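Local coordinates for protein DNA alpha-glucosyltransferase (Enterobacteria phage T4, PDB 1XV5) that belongs to the GT-B clan of glycosyltransferases, in which two Rossmann-like domains with parallel sheets face each other, and holds uridine-5'-diphosphate, at residues F20-Q24 against L79-S83; V84-V89 against R123-L128; H141-D146 against K300-S305. One frame throughout, in Å; residues are numbered along the deposited sequence.

In the fold
The three contacts illustrate how a GT-B protein is assembled, from helix on sheet, through loop to loop, to domain on domain. They follow one another along the chain. Interaction 1 lays helix 17-30 on strand 78-83 in the first of two parallel sheets, and interaction 2 starts at the next residue, pairing the loop that leaves this strand with the loop before helix 128-134. Interaction 3 leaves that sheet at strand 137-140 and meets the loop after strand 288-293 of the second sheet, so it bridges the two domains. The centres lie about 17 Å (1 and 2), 19 Å (1 and 3) and 21 Å (2 and 3) apart, and interaction 3 touches neither of the others.

Interaction 1: residues F20-Q24 against L79-S83; sequences FSLEQ and LIINS
Helix-on-sheet packing in a Rossmann-like domain is exemplified by Phe20, Ser21 and Gln24 of helix 17-30, which rest on Ile80 and Asn82 of strand 78-83. The helix belongs to the first beta-alpha-beta unit, between strands 3-8 and 34-40, and strand 78-83 flanks strand 3-8. The short segments run nearly antiparallel, their axes 156° apart and 10.5 Å away at closest approach. Side chains on one face of the strand, Ile80 and Asn82, turn toward the helix, while Ile81 between them points away.

Asn82 is the central contributor, lying among all three helix residues. The CE2 corner of the Phe20 ring comes within 3.9 Å of Asn82 CG, and the ring stands almost perpendicular to the amide, the planes 86° apart. The ring also meets those of Tyr113, His115 and Phe392, an aromatic cluster to which the C-terminal helix 388-399 contributes. Ser21 OG lies 3.8 Å from Asn82 CG and is hydrogen-bonded to Val17 O, one turn earlier in the helix.

Gln24 and Asn82 bring their amide groups together with the two planes nearly coplanar. Gln24 reaches the strand because its CG lies opposite the backbone N (chi1 -171°) and the chain beyond stays extended. Its amide is thereby carried against both methyl groups of Ile80, with Gln24 CD 3.8 Å from Ile80 CD1 and 4.0 Å from Ile80 CG2.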
loop_
_atom_site.group_PDB
_atom_site.type_symbol
_atom_site.label_atom_id
_atom_site.label_comp_id
_atom_site.label_asym_id
_atom_site.label_seq_id
_atom_site.Cartn_x
_atom_site.Cartn_y
_atom_site.Cartn_z
ATOM N N PHE A 20 -4.934 2.377 -3.793
ATOM C CA PHE A 20 -4.843 3.828 -3.879
ATOM C C PHE A 20 -5.792 4.347 -4.955
ATOM O O PHE A 20 -6.546 5.288 -4.728
ATOM C CB PHE A 20 -3.414 4.253 -4.224
ATOM C CG PHE A 20 -3.262 5.729 -4.456
ATOM C CD1 PHE A 20 -3.119 6.606 -3.387
ATOM C CD2 PHE A 20 -3.275 6.246 -5.750
ATOM C CE1 PHE A 20 -2.989 7.974 -3.598
ATOM C CE2 PHE A 20 -3.146 7.619 -5.975
ATOM C CZ PHE A 20 -3.002 8.484 -4.901
ATOM N N SER A 21 -5.747 3.723 -6.128
ATOM C CA SER A 21 -6.598 4.148 -7.233
ATOM C C SER A 21 -8.083 4.100 -6.885
ATOM O O SER A 21 -8.844 4.981 -7.285
ATOM C CB SER A 21 -6.316 3.289 -8.468
ATOM O OG SER A 21 -4.988 3.499 -8.925
ATOM N N LEU A 22 -8.494 3.081 -6.138
ATOM C CA LEU A 22 -9.895 2.950 -5.756
ATOM C C LEU A 22 -10.280 3.980 -4.698
ATOM O O LEU A 22 -11.368 4.557 -4.750
ATOM C CB LEU A 22 -10.172 1.531 -5.250
ATOM C CG LEU A 22 -9.935 0.422 -6.286
ATOM C CD1 LEU A 22 -10.228 -0.940 -5.672
ATOM C CD2 LEU A 22 -10.825 0.656 -7.499
ATOM N N GLU A 23 -9.387 4.215 -3.741
ATOM C CA GLU A 23 -9.642 5.196 -2.690
ATOM C C GLU A 23 -9.651 6.592 -3.306
ATOM O O GLU A 23 -10.408 7.465 -2.883
ATOM C CB GLU A 23 -8.563 5.103 -1.605
ATOM C CG GLU A 23 -8.634 3.823 -0.794
ATOM C CD GLU A 23 -9.808 3.804 0.170
ATOM O OE1 GLU A 23 -10.196 2.705 0.614
ATOM O OE2 GLU A 23 -10.338 4.887 0.497
ATOM N N GLN A 24 -8.797 6.789 -4.308
ATOM C CA GLN A 24 -8.701 8.063 -5.011
ATOM C C GLN A 24 -10.020 8.317 -5.736
ATOM O O GLN A 24 -10.574 9.413 -5.674
ATOM C CB GLN A 24 -7.549 8.011 -6.016
ATOM C CG GLN A 24 -7.191 9.336 -6.671
ATOM C CD GLN A 24 -5.850 9.267 -7.377
ATOM O OE1 GLN A 24 -5.018 10.166 -7.253
ATOM N NE2 GLN A 24 -5.634 8.191 -8.120
ATOM N N LEU A 79 -5.718 13.888 -15.779
ATOM C CA LEU A 79 -5.383 12.485 -15.997
ATOM C C LEU A 79 -4.373 12.079 -14.933
ATOM O O LEU A 79 -3.306 12.683 -14.821
ATOM C CB LEU A 79 -4.767 12.280 -17.384
ATOM C CG LEU A 79 -4.240 10.866 -17.651
ATOM C CD1 LEU A 79 -5.390 9.873 -17.624
ATOM C CD2 LEU A 79 -3.537 10.827 -19.003
ATOM N N ILE A 80 -4.715 11.062 -14.154
ATOM C CA ILE A 80 -3.831 10.595 -13.102
ATOM C C ILE A 80 -3.257 9.237 -13.467
ATOM O O ILE A 80 -3.985 8.254 -13.580
ATOM C CB ILE A 80 -4.577 10.495 -11.759
ATOM C CG1 ILE A 80 -5.169 11.862 -11.402
ATOM C CG2 ILE A 80 -3.620 10.026 -10.664
ATOM C CD1 ILE A 80 -6.004 11.867 -10.140
ATOM N N ILE A 81 -1.947 9.193 -13.666
ATOM C CA ILE A 81 -1.277 7.956 -14.026
ATOM C C ILE A 81 -0.588 7.375 -12.796
ATOM O O ILE A 81 0.406 7.920 -12.309
ATOM C CB ILE A 81 -0.250 8.203 -15.140
ATOM C CG1 ILE A 81 -0.946 8.876 -16.328
ATOM C CG2 ILE A 81 0.377 6.885 -15.572
ATOM C CD1 ILE A 81 -0.037 9.138 -17.518
ATOM N N ASN A 82 -1.130 6.272 -12.294
ATOM C CA ASN A 82 -0.586 5.634 -11.102
ATOM C C ASN A 82 0.391 4.493 -11.355
ATOM O O ASN A 82 1.028 4.005 -10.424
ATOM C CB ASN A 82 -1.726 5.158 -10.199
ATOM C CG ASN A 82 -2.450 6.310 -9.530
ATOM O OD1 ASN A 82 -1.821 7.255 -9.057
ATOM N ND2 ASN A 82 -3.773 6.231 -9.474
ATOM N N SER A 83 0.512 4.065 -12.606
ATOM C CA SER A 83 1.444 3.000 -12.948
ATOM C C SER A 83 1.688 2.978 -14.451
ATOM O O SER A 83 0.859 3.454 -15.228
ATOM C CB SER A 83 0.912 1.636 -12.485
ATOM O OG SER A 83 -0.297 1.295 -13.139
#

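Interaction 2: residues V84-V89 against R123-L128; sequences VPATSV and RRNLGL
Pro85 and Leu126, and likewise Thr87 and Arg124, are tied by two backbone hydrogen bonds. Leu126 N donates a hydrogen bond to Pro85 O at 2.9 Å, approaching almost in line with the carbonyl. Thr87 N binds Arg124 O at 3.1 Å, but arrives 48° out of the carbonyl plane. That same oxygen also receives a CA-H...O contact from Ala86 CA.

The two bonds frame Ala86 and Asn125 as a non-hydrogen-bonded antiparallel pair, their CA atoms 4.8 Å apart. This is a lone beta bridge between loops of the Rossmann-like domain, one at the C-terminal end of strand 78-83 and leading to helix 91-103, the other leading into helix 128-134. A type I turn starts at the bridged residue itself, running from Ala86 to Val89.

Leu126 lays its CD1 branch over this turn, 3.3 Å from Ala86 O and 3.9 Å from Val89 CG2. Helix 91-103 adds Ile94 to the same leucine. Thr87 CG2 presses on the Arg124 peptide, 3.3 Å from Arg124 C, because a chi1 of 55° leaves this methyl anti to the carbonyl carbon while OG1 sits between that carbon and the backbone N. At the other end of the bridge, Val84 spreads its methyls: CG2 packs 3.5 Å from Asn125 CB, and CG1 touches Leu128 CD1 at 4.2 Å.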
loop_
_atom_site.group_PDB
_atom_site.type_symbol
_atom_site.label_atom_id
_atom_site.label_comp_id
_atom_site.label_asym_id
_atom_site.label_seq_id
_atom_site.Cartn_x
_atom_site.Cartn_y
_atom_site.Cartn_z
ATOM N N VAL A 84 2.830 2.434 -14.851
ATOM C CA VAL A 84 3.189 2.346 -16.264
ATOM C C VAL A 84 3.444 0.883 -16.631
ATOM O O VAL A 84 3.600 0.037 -15.752
ATOM C CB VAL A 84 4.452 3.191 -16.573
ATOM C CG1 VAL A 84 4.222 4.640 -16.145
ATOM C CG2 VAL A 84 5.670 2.605 -15.863
ATOM N N PRO A 85 3.490 0.564 -17.935
ATOM C CA PRO A 85 3.725 -0.814 -18.381
ATOM C C PRO A 85 4.963 -1.478 -17.774
ATOM O O PRO A 85 5.982 -0.827 -17.553
ATOM C CB PRO A 85 3.838 -0.666 -19.898
ATOM C CG PRO A 85 2.933 0.494 -20.187
ATOM C CD PRO A 85 3.303 1.462 -19.089
ATOM N N ALA A 86 4.863 -2.779 -17.514
ATOM C CA ALA A 86 5.969 -3.542 -16.946
ATOM C C ALA A 86 6.956 -3.927 -18.047
ATOM O O ALA A 86 6.607 -3.943 -19.227
ATOM C CB ALA A 86 5.441 -4.794 -16.257
ATOM N N THR A 87 8.185 -4.248 -17.655
ATOM C CA THR A 87 9.223 -4.614 -18.611
ATOM C C THR A 87 8.942 -5.893 -19.402
ATOM O O THR A 87 9.668 -6.208 -20.344
ATOM C CB THR A 87 10.586 -4.779 -17.910
ATOM O OG1 THR A 87 10.459 -5.718 -16.836
ATOM C CG2 THR A 87 11.070 -3.446 -17.360
ATOM N N SER A 88 7.888 -6.617 -19.037
ATOM C CA SER A 88 7.565 -7.867 -19.723
ATOM C C SER A 88 6.500 -7.769 -20.815
ATOM O O SER A 88 6.165 -8.771 -21.447
ATOM C CB SER A 88 7.135 -8.921 -18.700
ATOM O OG SER A 88 5.977 -8.508 -17.996
ATOM N N VAL A 89 5.965 -6.576 -21.046
ATOM C CA VAL A 89 4.936 -6.415 -22.068
ATOM C C VAL A 89 5.523 -6.447 -23.477
ATOM O O VAL A 89 6.706 -6.171 -23.674
ATOM C CB VAL A 89 4.172 -5.086 -21.894
ATOM C CG1 VAL A 89 3.541 -5.029 -20.511
ATOM C CG2 VAL A 89 5.113 -3.913 -22.110
ATOM N N ARG A 123 12.913 0.195 -11.797
ATOM C CA ARG A 123 13.468 -0.129 -13.109
ATOM C C ARG A 123 12.680 -1.210 -13.844
ATOM O O ARG A 123 12.932 -1.474 -15.020
ATOM C CB ARG A 123 14.940 -0.540 -12.992
ATOM C CG ARG A 123 15.859 0.605 -12.600
ATOM C CD ARG A 123 17.296 0.356 -13.042
ATOM N NE ARG A 123 18.153 1.502 -12.750
ATOM C CZ ARG A 123 18.896 1.624 -11.654
ATOM N NH1 ARG A 123 19.638 2.708 -11.475
ATOM N NH2 ARG A 123 18.915 0.655 -10.748
ATOM N N ARG A 124 11.731 -1.835 -13.155
ATOM C CA ARG A 124 10.902 -2.862 -13.776
ATOM C C ARG A 124 9.792 -2.178 -14.569
ATOM O O ARG A 124 8.812 -2.811 -14.963
ATOM C CB ARG A 124 10.276 -3.774 -12.719
ATOM C CG ARG A 124 11.250 -4.675 -11.987
ATOM C CD ARG A 124 10.501 -5.559 -10.997
ATOM N NE ARG A 124 11.374 -6.498 -10.297
ATOM C CZ ARG A 124 12.110 -7.426 -10.898
ATOM N NH1 ARG A 124 12.873 -8.237 -10.178
ATOM N NH2 ARG A 124 12.089 -7.541 -12.219
ATOM N N ASN A 125 9.957 -0.878 -14.793
ATOM C CA ASN A 125 8.981 -0.082 -15.530
ATOM C C ASN A 125 9.475 0.267 -16.926
ATOM O O ASN A 125 10.676 0.286 -17.185
ATOM C CB ASN A 125 8.700 1.234 -14.800
ATOM C CG ASN A 125 7.973 1.037 -13.494
ATOM O OD1 ASN A 125 8.449 1.453 -12.439
ATOM N ND2 ASN A 125 6.807 0.413 -13.556
ATOM N N LEU A 126 8.531 0.552 -17.815
ATOM C CA LEU A 126 8.843 0.954 -19.179
ATOM C C LEU A 126 8.080 2.243 -19.445
ATOM O O LEU A 126 6.897 2.347 -19.116
ATOM C CB LEU A 126 8.409 -0.114 -20.187
ATOM C CG LEU A 126 9.229 -1.405 -20.273
ATOM C CD1 LEU A 126 8.615 -2.326 -21.317
ATOM C CD2 LEU A 126 10.668 -1.080 -20.637
ATOM N N GLY A 127 8.761 3.228 -20.023
ATOM C CA GLY A 127 8.115 4.490 -20.328
ATOM C C GLY A 127 7.893 5.414 -19.144
ATOM O O GLY A 127 7.113 6.361 -19.236
ATOM N N LEU A 128 8.568 5.155 -18.029
ATOM C CA LEU A 128 8.407 6.010 -16.857
ATOM C C LEU A 128 8.995 7.396 -17.118
ATOM O O LEU A 128 8.434 8.408 -16.695
ATOM C CB LEU A 128 9.089 5.387 -15.636
ATOM C CG LEU A 128 8.918 6.174 -14.331
ATOM C CD1 LEU A 128 7.435 6.378 -14.043
ATOM C CD2 LEU A 128 9.586 5.424 -13.190
#

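Interaction 3: residues H141-D146 against K300-S305; sequences HSDNGD and KYLQRS
The type I turn from Ser142 to Gly145 lies against residues 300-305, with the two backbones passing in broadly opposite directions and coming to 4.7 Å between the CA atoms of Gly145 and Tyr301. Ser142 works in both directions: its OG donates to Lys300 O at 2.7 Å and accepts from Asn144 N, which makes an ST turn.

Gln303 grips the neighbouring residue. With chi1 at -166° its chain swings away from its own backbone N and runs out straight, which brings Gln303 OE1 to Asp143 N at 2.8 Å in a nearly straight bond (167°). Gln303 NE2 gives Asp143 OD2 a weak bond, bent to 129°.

At the start of helix 146-155, Asp146 divides its carboxylate between two partners. Lys300 NZ forms a salt bridge with Asp146 OD2 at 3.0 Å through the syn lone pair, whereas Tyr301 OH reaches Asp146 OD1 at 2.6 Å from above the carboxylate plane. Asp146 OD1 also accepts from Val119 N. At the far end, Ser305 OG lies in the plane of the His141 ring and bonds to its ND1 at 3.0 Å; His141 NE2 is hydrogen-bonded to a glycerol, probably from the crystallisation liquor.

Water 2 links the backbones, donating to His141 O at 2.7 Å and accepting from Gln303 N and Ser305 N. Water 3 donates to Ser142 OG and Gln303 OE1. The interface between the two GT-B domains is therefore strongly polar here, and the lysine, tyrosine and Val119 N-H around Asp146 would be expected to stabilise its negative charge.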
loop_
_atom_site.group_PDB
_atom_site.type_symbol
_atom_site.label_atom_id
_atom_site.label_comp_id
_atom_site.label_asym_id
_atom_site.label_seq_id
_atom_site.Cartn_x
_atom_site.Cartn_y
_atom_site.Cartn_z
ATOM N N HIS A 141 6.732 9.063 -2.525
ATOM C CA HIS A 141 6.614 8.788 -1.093
ATOM C C HIS A 141 7.708 9.427 -0.237
ATOM O O HIS A 141 7.551 9.549 0.978
ATOM C CB HIS A 141 6.635 7.278 -0.834
ATOM C CG HIS A 141 5.356 6.578 -1.170
ATOM N ND1 HIS A 141 4.175 6.816 -0.500
ATOM C CD2 HIS A 141 5.084 5.614 -2.081
ATOM C CE1 HIS A 141 3.232 6.026 -0.982
ATOM N NE2 HIS A 141 3.757 5.286 -1.942
ATOM N N SER A 142 8.813 9.831 -0.855
ATOM C CA SER A 142 9.906 10.413 -0.079
ATOM C C SER A 142 10.841 11.321 -0.867
ATOM O O SER A 142 11.201 11.027 -2.009
ATOM C CB SER A 142 10.720 9.287 0.566
ATOM O OG SER A 142 11.850 9.795 1.258
ATOM N N ASP A 143 11.236 12.428 -0.245
ATOM C CA ASP A 143 12.149 13.369 -0.882
ATOM C C ASP A 143 13.518 12.710 -1.063
ATOM O O ASP A 143 14.287 13.092 -1.945
ATOM C CB ASP A 143 12.322 14.633 -0.025
ATOM C CG ASP A 143 11.030 15.416 0.152
ATOM O OD1 ASP A 143 10.192 15.419 -0.772
ATOM O OD2 ASP A 143 10.859 16.051 1.216
ATOM N N ASN A 144 13.813 11.714 -0.230
ATOM C CA ASN A 144 15.101 11.021 -0.289
ATOM C C ASN A 144 15.044 9.622 -0.893
ATOM O O ASN A 144 16.017 8.868 -0.817
ATOM C CB ASN A 144 15.713 10.945 1.112
ATOM C CG ASN A 144 16.051 12.312 1.668
ATOM O OD1 ASN A 144 16.865 13.038 1.100
ATOM N ND2 ASN A 144 15.421 12.674 2.780
ATOM N N GLY A 145 13.913 9.278 -1.498
ATOM C CA GLY A 145 13.775 7.967 -2.105
ATOM C C GLY A 145 14.582 7.816 -3.384
ATOM O O GLY A 145 15.145 8.784 -3.894
ATOM N N ASP A 146 14.632 6.596 -3.906
ATOM C CA ASP A 146 15.371 6.319 -5.130
ATOM C C ASP A 146 14.790 7.063 -6.328
ATOM O O ASP A 146 15.531 7.508 -7.204
ATOM C CB ASP A 146 15.390 4.810 -5.397
ATOM C CG ASP A 146 16.275 4.056 -4.416
ATOM O OD1 ASP A 146 16.187 2.812 -4.361
ATOM O OD2 ASP A 146 17.069 4.708 -3.705
ATOM N N LYS A 300 15.552 6.125 4.099
ATOM C CA LYS A 300 15.487 6.958 2.897
ATOM C C LYS A 300 14.129 6.947 2.201
ATOM O O LYS A 300 13.751 7.927 1.560
ATOM C CB LYS A 300 16.556 6.515 1.897
ATOM C CG LYS A 300 16.360 5.090 1.412
ATOM C CD LYS A 300 17.582 4.552 0.684
ATOM C CE LYS A 300 17.781 5.208 -0.660
ATOM N NZ LYS A 300 18.923 4.574 -1.377
ATOM N N TYR A 301 13.407 5.834 2.319
ATOM C CA TYR A 301 12.105 5.687 1.675
ATOM C C TYR A 301 10.944 6.164 2.539
ATOM O O TYR A 301 9.805 6.212 2.076
ATOM C CB TYR A 301 11.854 4.217 1.322
ATOM C CG TYR A 301 12.923 3.590 0.465
ATOM C CD1 TYR A 301 13.141 4.029 -0.842
ATOM C CD2 TYR A 301 13.735 2.569 0.963
ATOM C CE1 TYR A 301 14.145 3.471 -1.633
ATOM C CE2 TYR A 301 14.744 2.003 0.180
ATOM C CZ TYR A 301 14.944 2.461 -1.115
ATOM O OH TYR A 301 15.952 1.924 -1.889
ATOM N N LEU A 302 11.229 6.518 3.787
ATOM C CA LEU A 302 10.177 6.927 4.711
ATOM C C LEU A 302 10.117 8.411 5.046
ATOM O O LEU A 302 11.102 8.993 5.497
ATOM C CB LEU A 302 10.315 6.123 6.010
ATOM C CG LEU A 302 10.236 4.599 5.840
ATOM C CD1 LEU A 302 10.647 3.905 7.133
ATOM C CD2 LEU A 302 8.820 4.194 5.443
ATOM N N GLN A 303 8.947 9.010 4.834
ATOM C CA GLN A 303 8.731 10.418 5.146
ATOM C C GLN A 303 7.468 10.521 6.004
ATOM O O GLN A 303 7.563 10.695 7.221
ATOM C CB GLN A 303 8.595 11.253 3.861
ATOM C CG GLN A 303 8.698 12.763 4.105
ATOM C CD GLN A 303 9.120 13.537 2.863
ATOM O OE1 GLN A 303 10.004 13.104 2.124
ATOM N NE2 GLN A 303 8.506 14.698 2.645
ATOM N N ARG A 304 6.294 10.392 5.385
ATOM C CA ARG A 304 5.022 10.449 6.118
ATOM C C ARG A 304 4.116 9.269 5.774
ATOM O O ARG A 304 3.110 9.046 6.430
ATOM C CB ARG A 304 4.230 11.723 5.773
ATOM C CG ARG A 304 4.838 13.047 6.215
ATOM C CD ARG A 304 3.913 14.204 5.810
ATOM N NE ARG A 304 3.725 14.267 4.360
ATOM C CZ ARG A 304 2.755 14.947 3.754
ATOM N NH1 ARG A 304 2.664 14.940 2.428
ATOM N NH2 ARG A 304 1.869 15.628 4.468
ATOM N N SER A 305 4.476 8.506 4.750
ATOM C CA SER A 305 3.621 7.415 4.309
ATOM C C SER A 305 3.607 6.080 5.043
ATOM O O SER A 305 4.615 5.370 5.085
ATOM C CB SER A 305 3.888 7.124 2.828
ATOM O OG SER A 305 3.741 8.287 2.038
HETATM O O HOH W 1 5.169 10.549 2.687
HETATM O O HOH W 2 6.882 8.081 3.195
HETATM O O HOH W 3 12.749 12.096 3.051
#